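Local coordinates for protein peroxisomal catalase A (PDB 1A4E) that breaks down hydrogen peroxide to water and oxygen at a heme iron, probably protecting the cell from peroxide made by peroxisomal oxidases, at residues His56-Glu67 against Lys86-Val97; Thr115-Asn123 against Pro357-Lys365. All coordinates share one frame; numbering follows the deposited sequence.

Contact 1 of 2, residues His56-Glu67 against Lys86-Val97. With HEM (protoporphyrin IX containing Fe), chain I; AZI (azide ion), chain H.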
loop_
_atom_site.group_PDB
_atom_site.type_symbol
_atom_site.label_atom_id
_atom_site.label_comp_id
_atom_site.label_asym_id
_atom_site.label_seq_id
_atom_site.Cartn_x
_atom_site.Cartn_y
_atom_site.Cartn_z
ATOM N N HIS B 56 -13.496 -12.176 -10.781
ATOM C CA HIS B 56 -13.924 -11.374 -11.919
ATOM C C HIS B 56 -12.829 -10.416 -12.355
ATOM O O HIS B 56 -13.068 -9.262 -12.678
ATOM C CB HIS B 56 -15.194 -10.571 -11.595
ATOM C CG HIS B 56 -16.490 -11.361 -11.482
ATOM N ND1 HIS B 56 -17.471 -11.438 -12.375
ATOM C CD2 HIS B 56 -16.890 -12.073 -10.377
ATOM C CE1 HIS B 56 -18.444 -12.145 -11.858
ATOM N NE2 HIS B 56 -18.083 -12.519 -10.658
ATOM N N ALA B 57 -11.585 -10.890 -12.374
ATOM C CA ALA B 57 -10.439 -10.087 -12.779
ATOM C C ALA B 57 -10.461 -9.575 -14.221
ATOM O O ALA B 57 -10.078 -8.442 -14.506
ATOM C CB ALA B 57 -9.182 -10.915 -12.574
ATOM N N HIS B 58 -10.952 -10.403 -15.139
ATOM C CA HIS B 58 -10.995 -10.081 -16.552
ATOM C C HIS B 58 -12.368 -9.563 -16.951
ATOM O O HIS B 58 -13.365 -10.241 -16.701
ATOM C CB HIS B 58 -10.654 -11.339 -17.349
ATOM C CG HIS B 58 -10.488 -11.033 -18.820
ATOM N ND1 HIS B 58 -9.520 -10.315 -19.363
ATOM C CD2 HIS B 58 -11.333 -11.427 -19.819
ATOM C CE1 HIS B 58 -9.730 -10.249 -20.648
ATOM N NE2 HIS B 58 -10.821 -10.922 -20.907
ATOM N N GLY B 59 -12.433 -8.399 -17.611
ATOM C CA GLY B 59 -13.705 -7.822 -18.014
ATOM C C GLY B 59 -13.621 -6.725 -19.071
ATOM O O GLY B 59 -12.561 -6.400 -19.607
ATOM N N SER B 60 -14.798 -6.150 -19.340
ATOM C CA SER B 60 -15.037 -5.119 -20.345
ATOM C C SER B 60 -16.108 -4.162 -19.845
ATOM O O SER B 60 -16.896 -4.519 -18.975
ATOM C CB SER B 60 -15.548 -5.730 -21.630
ATOM O OG SER B 60 -14.630 -6.641 -22.207
ATOM N N GLY B 61 -16.222 -2.948 -20.372
ATOM C CA GLY B 61 -17.258 -2.049 -19.894
ATOM C C GLY B 61 -17.689 -1.013 -20.909
ATOM O O GLY B 61 -17.062 -0.836 -21.949
ATOM N N ALA B 62 -18.776 -0.315 -20.587
ATOM C CA ALA B 62 -19.342 0.726 -21.429
ATOM C C ALA B 62 -20.331 1.550 -20.627
ATOM O O ALA B 62 -20.856 1.092 -19.617
ATOM C CB ALA B 62 -20.100 0.137 -22.607
ATOM N N PHE B 63 -20.538 2.798 -21.053
ATOM C CA PHE B 63 -21.501 3.712 -20.452
ATOM C C PHE B 63 -22.787 3.697 -21.261
ATOM O O PHE B 63 -22.798 3.326 -22.434
ATOM C CB PHE B 63 -20.979 5.156 -20.430
ATOM C CG PHE B 63 -19.753 5.355 -19.551
ATOM C CD1 PHE B 63 -19.911 5.592 -18.180
ATOM C CD2 PHE B 63 -18.471 5.302 -20.117
ATOM C CE1 PHE B 63 -18.784 5.770 -17.371
ATOM C CE2 PHE B 63 -17.352 5.481 -19.301
ATOM C CZ PHE B 63 -17.509 5.718 -17.933
ATOM N N GLY B 64 -23.878 4.108 -20.614
ATOM C CA GLY B 64 -25.176 4.195 -21.249
ATOM C C GLY B 64 -26.177 4.837 -20.322
ATOM O O GLY B 64 -25.839 5.736 -19.557
ATOM N N TYR B 65 -27.429 4.386 -20.391
ATOM C CA TYR B 65 -28.473 4.905 -19.519
ATOM C C TYR B 65 -29.561 3.875 -19.260
ATOM O O TYR B 65 -29.728 2.904 -19.994
ATOM C CB TYR B 65 -29.125 6.164 -20.126
ATOM C CG TYR B 65 -29.814 5.968 -21.474
ATOM C CD1 TYR B 65 -29.092 6.115 -22.663
ATOM C CD2 TYR B 65 -31.173 5.624 -21.521
ATOM C CE1 TYR B 65 -29.719 5.915 -23.893
ATOM C CE2 TYR B 65 -31.805 5.422 -22.748
ATOM C CZ TYR B 65 -31.071 5.569 -23.923
ATOM O OH TYR B 65 -31.696 5.365 -25.132
ATOM N N PHE B 66 -30.278 4.112 -18.165
ATOM C CA PHE B 66 -31.464 3.369 -17.813
ATOM C C PHE B 66 -32.612 4.338 -18.073
ATOM O O PHE B 66 -32.537 5.511 -17.713
ATOM C CB PHE B 66 -31.448 2.975 -16.338
ATOM C CG PHE B 66 -32.763 2.366 -15.853
ATOM C CD1 PHE B 66 -33.066 1.024 -16.118
ATOM C CD2 PHE B 66 -33.683 3.158 -15.158
ATOM C CE1 PHE B 66 -34.280 0.483 -15.688
ATOM C CE2 PHE B 66 -34.895 2.608 -14.732
ATOM C CZ PHE B 66 -35.198 1.274 -14.998
ATOM N N GLU B 67 -33.689 3.861 -18.703
ATOM C CA GLU B 67 -34.874 4.672 -18.941
ATOM C C GLU B 67 -36.076 3.967 -18.329
ATOM O O GLU B 67 -36.263 2.777 -18.557
ATOM C CB GLU B 67 -35.103 4.846 -20.433
ATOM C CG GLU B 67 -36.173 5.897 -20.725
ATOM C CD GLU B 67 -36.482 6.096 -22.201
ATOM O OE1 GLU B 67 -35.577 6.427 -22.966
ATOM O OE2 GLU B 67 -37.634 5.922 -22.587
ATOM N N LYS B 86 -37.852 8.907 -17.434
ATOM C CA LYS B 86 -36.712 9.416 -16.696
ATOM C C LYS B 86 -35.481 8.561 -16.941
ATOM O O LYS B 86 -35.496 7.338 -16.800
ATOM C CB LYS B 86 -37.053 9.427 -15.227
ATOM C CG LYS B 86 -35.984 9.969 -14.299
ATOM C CD LYS B 86 -36.623 10.164 -12.946
ATOM C CE LYS B 86 -35.622 10.816 -12.025
ATOM N NZ LYS B 86 -36.322 11.376 -10.888
ATOM N N ARG B 87 -34.424 9.242 -17.384
ATOM C CA ARG B 87 -33.151 8.593 -17.635
ATOM C C ARG B 87 -32.148 8.849 -16.528
ATOM O O ARG B 87 -32.096 9.913 -15.915
ATOM C CB ARG B 87 -32.549 9.075 -18.929
ATOM C CG ARG B 87 -33.359 8.634 -20.127
ATOM C CD ARG B 87 -32.674 9.136 -21.372
ATOM N NE ARG B 87 -33.434 8.720 -22.532
ATOM C CZ ARG B 87 -32.895 8.667 -23.749
ATOM N NH1 ARG B 87 -31.623 8.997 -23.971
ATOM N NH2 ARG B 87 -33.647 8.229 -24.757
ATOM N N THR B 88 -31.362 7.813 -16.268
ATOM C CA THR B 88 -30.313 7.841 -15.265
ATOM C C THR B 88 -29.086 7.283 -15.956
ATOM O O THR B 88 -29.151 6.198 -16.533
ATOM C CB THR B 88 -30.712 6.965 -14.070
ATOM O OG1 THR B 88 -31.822 7.632 -13.485
ATOM C CG2 THR B 88 -29.607 6.760 -13.050
ATOM N N LYS B 89 -27.962 8.004 -15.926
ATOM C CA LYS B 89 -26.745 7.532 -16.567
ATOM C C LYS B 89 -26.196 6.316 -15.816
ATOM O O LYS B 89 -26.366 6.180 -14.601
ATOM C CB LYS B 89 -25.724 8.666 -16.589
ATOM C CG LYS B 89 -24.458 8.293 -17.359
ATOM C CD LYS B 89 -23.360 9.333 -17.223
ATOM C CE LYS B 89 -22.038 8.707 -17.636
ATOM N NZ LYS B 89 -20.955 9.668 -17.545
ATOM N N CYS B 90 -25.594 5.384 -16.555
ATOM C CA CYS B 90 -25.015 4.220 -15.926
ATOM C C CYS B 90 -23.706 3.769 -16.560
ATOM O O CYS B 90 -23.320 4.228 -17.637
ATOM C CB CYS B 90 -26.035 3.085 -15.966
ATOM S SG CYS B 90 -26.337 2.371 -17.599
ATOM N N LEU B 91 -22.998 2.882 -15.855
ATOM C CA LEU B 91 -21.774 2.260 -16.328
ATOM C C LEU B 91 -21.913 0.770 -16.072
ATOM O O LEU B 91 -22.230 0.356 -14.962
ATOM C CB LEU B 91 -20.539 2.784 -15.563
ATOM C CG LEU B 91 -19.221 1.977 -15.629
ATOM C CD1 LEU B 91 -18.615 1.987 -17.024
ATOM C CD2 LEU B 91 -18.249 2.588 -14.652
ATOM N N THR B 92 -21.651 -0.069 -17.070
ATOM C CA THR B 92 -21.738 -1.507 -16.902
ATOM C C THR B 92 -20.380 -2.136 -17.116
ATOM O O THR B 92 -19.672 -1.750 -18.047
ATOM C CB THR B 92 -22.758 -2.097 -17.914
ATOM O OG1 THR B 92 -24.031 -1.540 -17.603
ATOM C CG2 THR B 92 -22.851 -3.610 -17.842
ATOM N N ARG B 93 -19.987 -3.068 -16.241
ATOM C CA ARG B 93 -18.798 -3.858 -16.488
ATOM C C ARG B 93 -19.270 -5.302 -16.565
ATOM O O ARG B 93 -19.995 -5.808 -15.706
ATOM C CB ARG B 93 -17.735 -3.749 -15.364
ATOM C CG ARG B 93 -16.377 -4.180 -15.939
ATOM C CD ARG B 93 -15.122 -4.020 -15.082
ATOM N NE ARG B 93 -15.048 -5.137 -14.187
ATOM C CZ ARG B 93 -14.177 -6.137 -14.284
ATOM N NH1 ARG B 93 -13.224 -6.260 -15.190
ATOM N NH2 ARG B 93 -14.370 -7.144 -13.477
ATOM N N PHE B 94 -18.925 -5.916 -17.697
ATOM C CA PHE B 94 -19.158 -7.328 -17.948
ATOM C C PHE B 94 -17.869 -8.080 -17.669
ATOM O O PHE B 94 -16.797 -7.525 -17.877
ATOM C CB PHE B 94 -19.518 -7.558 -19.379
ATOM C CG PHE B 94 -20.777 -6.868 -19.853
ATOM C CD1 PHE B 94 -22.026 -7.347 -19.447
ATOM C CD2 PHE B 94 -20.679 -5.794 -20.731
ATOM C CE1 PHE B 94 -23.186 -6.749 -19.937
ATOM C CE2 PHE B 94 -21.848 -5.206 -21.213
ATOM C CZ PHE B 94 -23.097 -5.680 -20.819
ATOM N N SER B 95 -17.901 -9.343 -17.244
ATOM C CA SER B 95 -16.678 -10.055 -16.900
ATOM C C SER B 95 -16.827 -11.562 -16.827
ATOM O O SER B 95 -17.931 -12.087 -16.891
ATOM C CB SER B 95 -16.181 -9.568 -15.549
ATOM O OG SER B 95 -17.208 -9.709 -14.586
ATOM N N THR B 96 -15.707 -12.283 -16.737
ATOM C CA THR B 96 -15.756 -13.707 -16.438
ATOM C C THR B 96 -15.549 -13.851 -14.923
ATOM O O THR B 96 -15.552 -12.846 -14.203
ATOM C CB THR B 96 -14.664 -14.426 -17.263
ATOM O OG1 THR B 96 -13.432 -13.787 -16.974
ATOM C CG2 THR B 96 -14.936 -14.377 -18.763
ATOM N N VAL B 97 -15.395 -15.052 -14.354
ATOM C CA VAL B 97 -15.248 -15.176 -12.902
ATOM C C VAL B 97 -13.888 -15.691 -12.438
ATOM O O VAL B 97 -13.197 -14.987 -11.696
ATOM C CB VAL B 97 -16.366 -16.105 -12.328
ATOM C CG1 VAL B 97 -16.279 -16.214 -10.814
ATOM C CG2 VAL B 97 -17.723 -15.513 -12.628
HETATM C CHA HEM I . -16.948 -9.332 -7.843
HETATM C CHB HEM I . -17.177 -11.121 -3.398
HETATM C CHC HEM I . -21.064 -13.627 -4.633
HETATM C CHD HEM I . -21.381 -11.031 -8.670
HETATM C C1A HEM I . -16.580 -9.731 -6.571
HETATM C C2A HEM I . -15.476 -9.152 -5.829
HETATM C C3A HEM I . -15.592 -9.588 -4.551
HETATM C C4A HEM I . -16.741 -10.459 -4.522
HETATM C CMA HEM I . -14.749 -9.193 -3.348
HETATM C CAA HEM I . -14.444 -8.179 -6.369
HETATM C CBA HEM I . -14.802 -6.782 -5.912
HETATM C CGA HEM I . -13.843 -5.700 -6.356
HETATM O O1A HEM I . -12.632 -5.830 -6.196
HETATM O O2A HEM I . -14.334 -4.701 -6.857
HETATM C C1B HEM I . -18.280 -11.943 -3.340
HETATM C C2B HEM I . -18.647 -12.712 -2.175
HETATM C C3B HEM I . -19.697 -13.518 -2.547
HETATM C C4B HEM I . -19.959 -13.188 -3.940
HETATM C CMB HEM I . -17.925 -12.600 -0.836
HETATM C CAB HEM I . -20.410 -14.479 -1.819
HETATM C CBB HEM I . -20.399 -14.705 -0.365
HETATM C C1C HEM I . -21.513 -13.119 -5.835
HETATM C C2C HEM I . -22.830 -13.373 -6.372
HETATM C C3C HEM I . -22.958 -12.590 -7.483
HETATM C C4C HEM I . -21.704 -11.874 -7.619
HETATM C CMC HEM I . -23.862 -14.304 -5.740
HETATM C CAC HEM I . -24.067 -12.437 -8.302
HETATM C CBC HEM I . -25.351 -11.974 -7.822
HETATM C C1D HEM I . -20.185 -10.354 -8.810
HETATM C C2D HEM I . -19.853 -9.502 -9.925
HETATM C C3D HEM I . -18.599 -9.054 -9.700
HETATM C C4D HEM I . -18.164 -9.614 -8.449
HETATM C CMD HEM I . -20.740 -9.151 -11.111
HETATM C CAD HEM I . -17.778 -8.172 -10.620
HETATM C CBD HEM I . -17.946 -6.688 -10.388
HETATM C CGD HEM I . -17.130 -5.907 -11.402
HETATM O O1D HEM I . -17.378 -6.040 -12.592
HETATM O O2D HEM I . -16.231 -5.170 -11.016
HETATM N NA HEM I . -17.370 -10.514 -5.748
HETATM N NB HEM I . -19.100 -12.217 -4.410
HETATM N NC HEM I . -20.844 -12.167 -6.575
HETATM N ND HEM I . -19.148 -10.407 -7.897
HETATM FE FE HEM I . -19.094 -11.357 -6.179
HETATM N N1 AZI H . -18.024 -12.972 -6.975
HETATM N N2 AZI H . -18.705 -13.716 -7.940
HETATM N N3 AZI H . -19.385 -14.463 -8.904
HETATM O O HOH W 1 -10.591 -13.756 -11.300
HETATM O O HOH W 2 -12.293 -13.054 -14.530
#
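H56 lies flat between V97 and the heme: V97 CG2 makes a CH-pi contact with one face, while pyrrole carbons lie over the other. The flat ring of histidine suits this slot. Its ND1 gives its N-H in the ring plane to S95 OG at 2.8 Å, and NE2 donates to azide N3 at 2.9 Å. Beside it, the R93 chain turns at CG-CD (chi3 82°), which brings NE to heme O1D at 3.0 Å and NH2 to H56 O at 2.6 Å. A leucine in place of R93 would probably leave the heme propionate without this cationic partner and the H56 carbonyl without its donor. Space is tight here: G59 CA lies 3.3 Å from R93 NH1, and a side chain on G59 would clash with that nitrogen, so glycine fits.

Antiparallel ladder bonds from S60-F94 to F66-T88 run from this end, past the buried F63 ring with L91 CD1 over its face, to a more exposed one. There, the R87 guanidinium lies flat on the Y65 ring, planes 9° apart. R87 NE also meets E67 OE1 at 3.2 Å in a salt bridge whose hydrogen bonds are weak and bent.

Such fixing of H56, with NE2 turned to the iron-bound azide, is consistent with an active-site histidine that must meet peroxide on the distal side of the heme.

Contact 2 of 2, residues Thr115-Asn123 against Pro357-Lys365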
loop_
_atom_site.group_PDB
_atom_site.type_symbol
_atom_site.label_atom_id
_atom_site.label_comp_id
_atom_site.label_asym_id
_atom_site.label_seq_id
_atom_site.Cartn_x
_atom_site.Cartn_y
_atom_site.Cartn_z
ATOM N N THR B 115 -23.880 -3.062 -12.924
ATOM C CA THR B 115 -24.256 -1.748 -13.433
ATOM C C THR B 115 -24.313 -0.737 -12.290
ATOM O O THR B 115 -24.842 -1.009 -11.213
ATOM C CB THR B 115 -25.629 -1.841 -14.154
ATOM O OG1 THR B 115 -25.489 -2.838 -15.156
ATOM C CG2 THR B 115 -26.050 -0.565 -14.843
ATOM N N LYS B 116 -23.701 0.426 -12.536
ATOM C CA LYS B 116 -23.665 1.537 -11.605
ATOM C C LYS B 116 -24.576 2.617 -12.153
ATOM O O LYS B 116 -24.403 3.047 -13.285
ATOM C CB LYS B 116 -22.256 2.084 -11.494
ATOM C CG LYS B 116 -22.128 3.286 -10.560
ATOM C CD LYS B 116 -20.687 3.767 -10.458
ATOM C CE LYS B 116 -19.782 2.664 -9.950
ATOM N NZ LYS B 116 -20.165 2.299 -8.605
ATOM N N PHE B 117 -25.537 3.069 -11.358
ATOM C CA PHE B 117 -26.492 4.078 -11.760
ATOM C C PHE B 117 -26.181 5.317 -10.949
ATOM O O PHE B 117 -26.066 5.264 -9.725
ATOM C CB PHE B 117 -27.920 3.639 -11.453
ATOM C CG PHE B 117 -28.360 2.354 -12.133
ATOM C CD1 PHE B 117 -28.822 2.386 -13.453
ATOM C CD2 PHE B 117 -28.317 1.145 -11.427
ATOM C CE1 PHE B 117 -29.243 1.207 -14.066
ATOM C CE2 PHE B 117 -28.740 -0.025 -12.048
ATOM C CZ PHE B 117 -29.204 0.004 -13.365
ATOM N N TYR B 118 -26.048 6.444 -11.638
ATOM C CA TYR B 118 -25.733 7.704 -10.998
ATOM C C TYR B 118 -27.038 8.415 -10.725
ATOM O O TYR B 118 -27.456 9.282 -11.499
ATOM C CB TYR B 118 -24.856 8.543 -11.925
ATOM C CG TYR B 118 -23.541 7.869 -12.273
ATOM C CD1 TYR B 118 -22.479 7.870 -11.364
ATOM C CD2 TYR B 118 -23.399 7.246 -13.514
ATOM C CE1 TYR B 118 -21.275 7.248 -11.698
ATOM C CE2 TYR B 118 -22.200 6.620 -13.852
ATOM C CZ TYR B 118 -21.149 6.629 -12.940
ATOM O OH TYR B 118 -19.964 6.018 -13.272
ATOM N N THR B 119 -27.709 8.041 -9.632
ATOM C CA THR B 119 -29.005 8.639 -9.331
ATOM C C THR B 119 -28.895 9.882 -8.434
ATOM O O THR B 119 -27.847 10.164 -7.846
ATOM C CB THR B 119 -29.952 7.583 -8.665
ATOM O OG1 THR B 119 -29.761 7.670 -7.264
ATOM C CG2 THR B 119 -29.685 6.148 -9.113
ATOM N N GLU B 120 -30.004 10.621 -8.296
ATOM C CA GLU B 120 -30.073 11.820 -7.461
ATOM C C GLU B 120 -30.017 11.505 -5.975
ATOM O O GLU B 120 -29.958 12.424 -5.161
ATOM C CB GLU B 120 -31.356 12.571 -7.698
ATOM C CG GLU B 120 -31.658 12.801 -9.158
ATOM C CD GLU B 120 -33.151 12.883 -9.414
ATOM O OE1 GLU B 120 -33.874 11.960 -9.028
ATOM O OE2 GLU B 120 -33.583 13.870 -10.007
ATOM N N GLU B 121 -30.090 10.218 -5.604
ATOM C CA GLU B 121 -29.991 9.773 -4.223
ATOM C C GLU B 121 -28.725 8.944 -4.035
ATOM O O GLU B 121 -28.647 8.041 -3.198
ATOM C CB GLU B 121 -31.206 8.936 -3.880
ATOM C CG GLU B 121 -32.529 9.678 -3.982
ATOM C CD GLU B 121 -33.759 8.791 -3.819
ATOM O OE1 GLU B 121 -33.806 7.687 -4.368
ATOM O OE2 GLU B 121 -34.679 9.216 -3.129
ATOM N N GLY B 122 -27.706 9.250 -4.832
ATOM C CA GLY B 122 -26.442 8.548 -4.780
ATOM C C GLY B 122 -26.353 7.445 -5.809
ATOM O O GLY B 122 -27.262 7.207 -6.599
ATOM N N ASN B 123 -25.215 6.764 -5.811
ATOM C CA ASN B 123 -25.034 5.663 -6.724
ATOM C C ASN B 123 -25.752 4.400 -6.266
ATOM O O ASN B 123 -25.978 4.156 -5.078
ATOM C CB ASN B 123 -23.533 5.428 -6.889
ATOM C CG ASN B 123 -22.850 6.541 -7.672
ATOM O OD1 ASN B 123 -23.493 7.426 -8.236
ATOM N ND2 ASN B 123 -21.523 6.543 -7.725
ATOM N N PRO B 357 -13.161 9.412 -10.482
ATOM C CA PRO B 357 -14.294 9.926 -11.252
ATOM C C PRO B 357 -15.458 8.977 -11.555
ATOM O O PRO B 357 -16.609 9.337 -11.301
ATOM C CB PRO B 357 -13.620 10.478 -12.488
ATOM C CG PRO B 357 -12.382 11.093 -11.903
ATOM C CD PRO B 357 -11.915 9.998 -10.967
ATOM N N VAL B 358 -15.198 7.749 -12.035
ATOM C CA VAL B 358 -16.266 6.787 -12.300
ATOM C C VAL B 358 -16.967 6.279 -11.052
ATOM O O VAL B 358 -18.098 5.816 -11.154
ATOM C CB VAL B 358 -15.776 5.528 -13.086
ATOM C CG1 VAL B 358 -15.634 5.964 -14.519
ATOM C CG2 VAL B 358 -14.468 4.931 -12.552
ATOM N N ASN B 359 -16.333 6.327 -9.869
ATOM C CA ASN B 359 -16.978 5.917 -8.620
ATOM C C ASN B 359 -17.629 7.057 -7.853
ATOM O O ASN B 359 -18.344 6.847 -6.877
ATOM C CB ASN B 359 -15.957 5.244 -7.721
ATOM C CG ASN B 359 -15.408 4.022 -8.416
ATOM O OD1 ASN B 359 -16.086 3.400 -9.236
ATOM N ND2 ASN B 359 -14.157 3.679 -8.123
ATOM N N CYS B 360 -17.371 8.285 -8.301
ATOM C CA CYS B 360 -17.896 9.479 -7.670
ATOM C C CYS B 360 -19.411 9.585 -7.906
ATOM O O CYS B 360 -19.885 9.381 -9.028
ATOM C CB CYS B 360 -17.120 10.670 -8.251
ATOM S SG CYS B 360 -17.574 12.277 -7.564
ATOM N N PRO B 361 -20.222 9.827 -6.863
ATOM C CA PRO B 361 -21.658 10.077 -6.981
ATOM C C PRO B 361 -21.941 11.448 -7.575
ATOM O O PRO B 361 -22.316 12.349 -6.828
ATOM C CB PRO B 361 -22.140 9.900 -5.565
ATOM C CG PRO B 361 -20.972 10.403 -4.735
ATOM C CD PRO B 361 -19.815 9.744 -5.459
ATOM N N TYR B 362 -21.817 11.652 -8.893
ATOM C CA TYR B 362 -21.899 13.014 -9.401
ATOM C C TYR B 362 -23.268 13.674 -9.294
ATOM O O TYR B 362 -23.347 14.898 -9.164
ATOM C CB TYR B 362 -21.386 13.044 -10.864
ATOM C CG TYR B 362 -22.306 12.622 -12.001
ATOM C CD1 TYR B 362 -23.315 13.495 -12.442
ATOM C CD2 TYR B 362 -22.133 11.382 -12.621
ATOM C CE1 TYR B 362 -24.160 13.131 -13.485
ATOM C CE2 TYR B 362 -22.973 11.014 -13.676
ATOM C CZ TYR B 362 -23.984 11.891 -14.093
ATOM O OH TYR B 362 -24.835 11.536 -15.118
ATOM N N ALA B 363 -24.348 12.882 -9.314
ATOM C CA ALA B 363 -25.682 13.445 -9.205
ATOM C C ALA B 363 -26.157 13.639 -7.765
ATOM O O ALA B 363 -27.245 14.160 -7.523
ATOM C CB ALA B 363 -26.653 12.542 -9.942
ATOM N N SER B 364 -25.335 13.244 -6.788
ATOM C CA SER B 364 -25.636 13.398 -5.370
ATOM C C SER B 364 -24.303 13.344 -4.644
ATOM O O SER B 364 -23.883 12.302 -4.132
ATOM C CB SER B 364 -26.532 12.263 -4.887
ATOM O OG SER B 364 -26.782 12.277 -3.486
ATOM N N LYS B 365 -23.640 14.504 -4.605
ATOM C CA LYS B 365 -22.307 14.633 -4.031
ATOM C C LYS B 365 -22.080 14.136 -2.615
ATOM O O LYS B 365 -22.909 14.275 -1.717
ATOM C CB LYS B 365 -21.876 16.077 -4.083
ATOM C CG LYS B 365 -21.198 16.476 -5.378
ATOM C CD LYS B 365 -20.983 17.975 -5.240
ATOM C CE LYS B 365 -19.850 18.507 -6.108
ATOM N NZ LYS B 365 -19.766 19.951 -5.967
HETATM O O HOH W 3 -19.721 4.461 -6.514
HETATM O O HOH W 4 -27.871 10.520 -14.101
HETATM O O HOH W 5 -24.898 9.976 -8.147
#
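N123 is bridged by water to N359 and A363, one molecule at each end of its amide, and rests directly on P361. ND2 donates to a water that also accepts from K116 NZ and donates to N359 O. On the other side, OD1 accepts a hydrogen bond from a second water, which donates to T119 O as well and accepts from A363 N. An asparagine suits this place because one flat group offers both a donor and an acceptor, while its OD1 also rests against P361 CA at 3.5 Å. The K116 chain is extended as far as CD and then bends at chi3 and chi4 (-59° and -64°), with CD passing V358 O at 3.4 Å; its ammonium has further partners in D125 and the A316 carbonyl.

Residues 115-123 form the tip of a beta hairpin of the catalase barrel, closed by a type I turn from T119 to G122. The turn is locked by an ST turn, E121 N giving its hydrogen to T119 OG1, which in turn donates to G122 O at 2.6 Å. G122 has backbone angles that would jam a side chain against the preceding carbonyl. Opposite lies irregular chain, with an inverse gamma turn centred on P361 and a type I turn from P361 to S364.

Y118 makes a direct hydrogen bond across the contact: OH donates in the carbonyl plane, on a lone pair of V358 O, at 2.8 Å. A tyrosine is long enough to reach that carbonyl and broad enough to take Y362 CE2 over its face, 3.5 Å from Y118 CG; the two rings meet obliquely, planes 35° apart. A363 CB sits 3.4 Å from T119 O, and S364 CB packs 3.2 Å from G122 N, while S364 OG bonds to G13 O of a second subunit.

Contact 1 closes before contact 2 opens along the chain, and their centres lie 13 Å apart. They share one antiparallel sheet: strand 87-95 pairs with 59-68 on one side and with 112-119 on the other. Backbone atoms join them directly, as K116 N with L91 O at 2.8 Å and Y118 N with K89 O at 3.0 Å, both probable hydrogen bonds. K89 CB also packs against the Y362 hydroxyl. Contact 1 reaches the distal side of the heme through H56, whereas contact 2 ties the neighbouring hairpin to the loop that follows helix 332-348, which carries the axial ligand Y341, and to a second subunit of the tetramer.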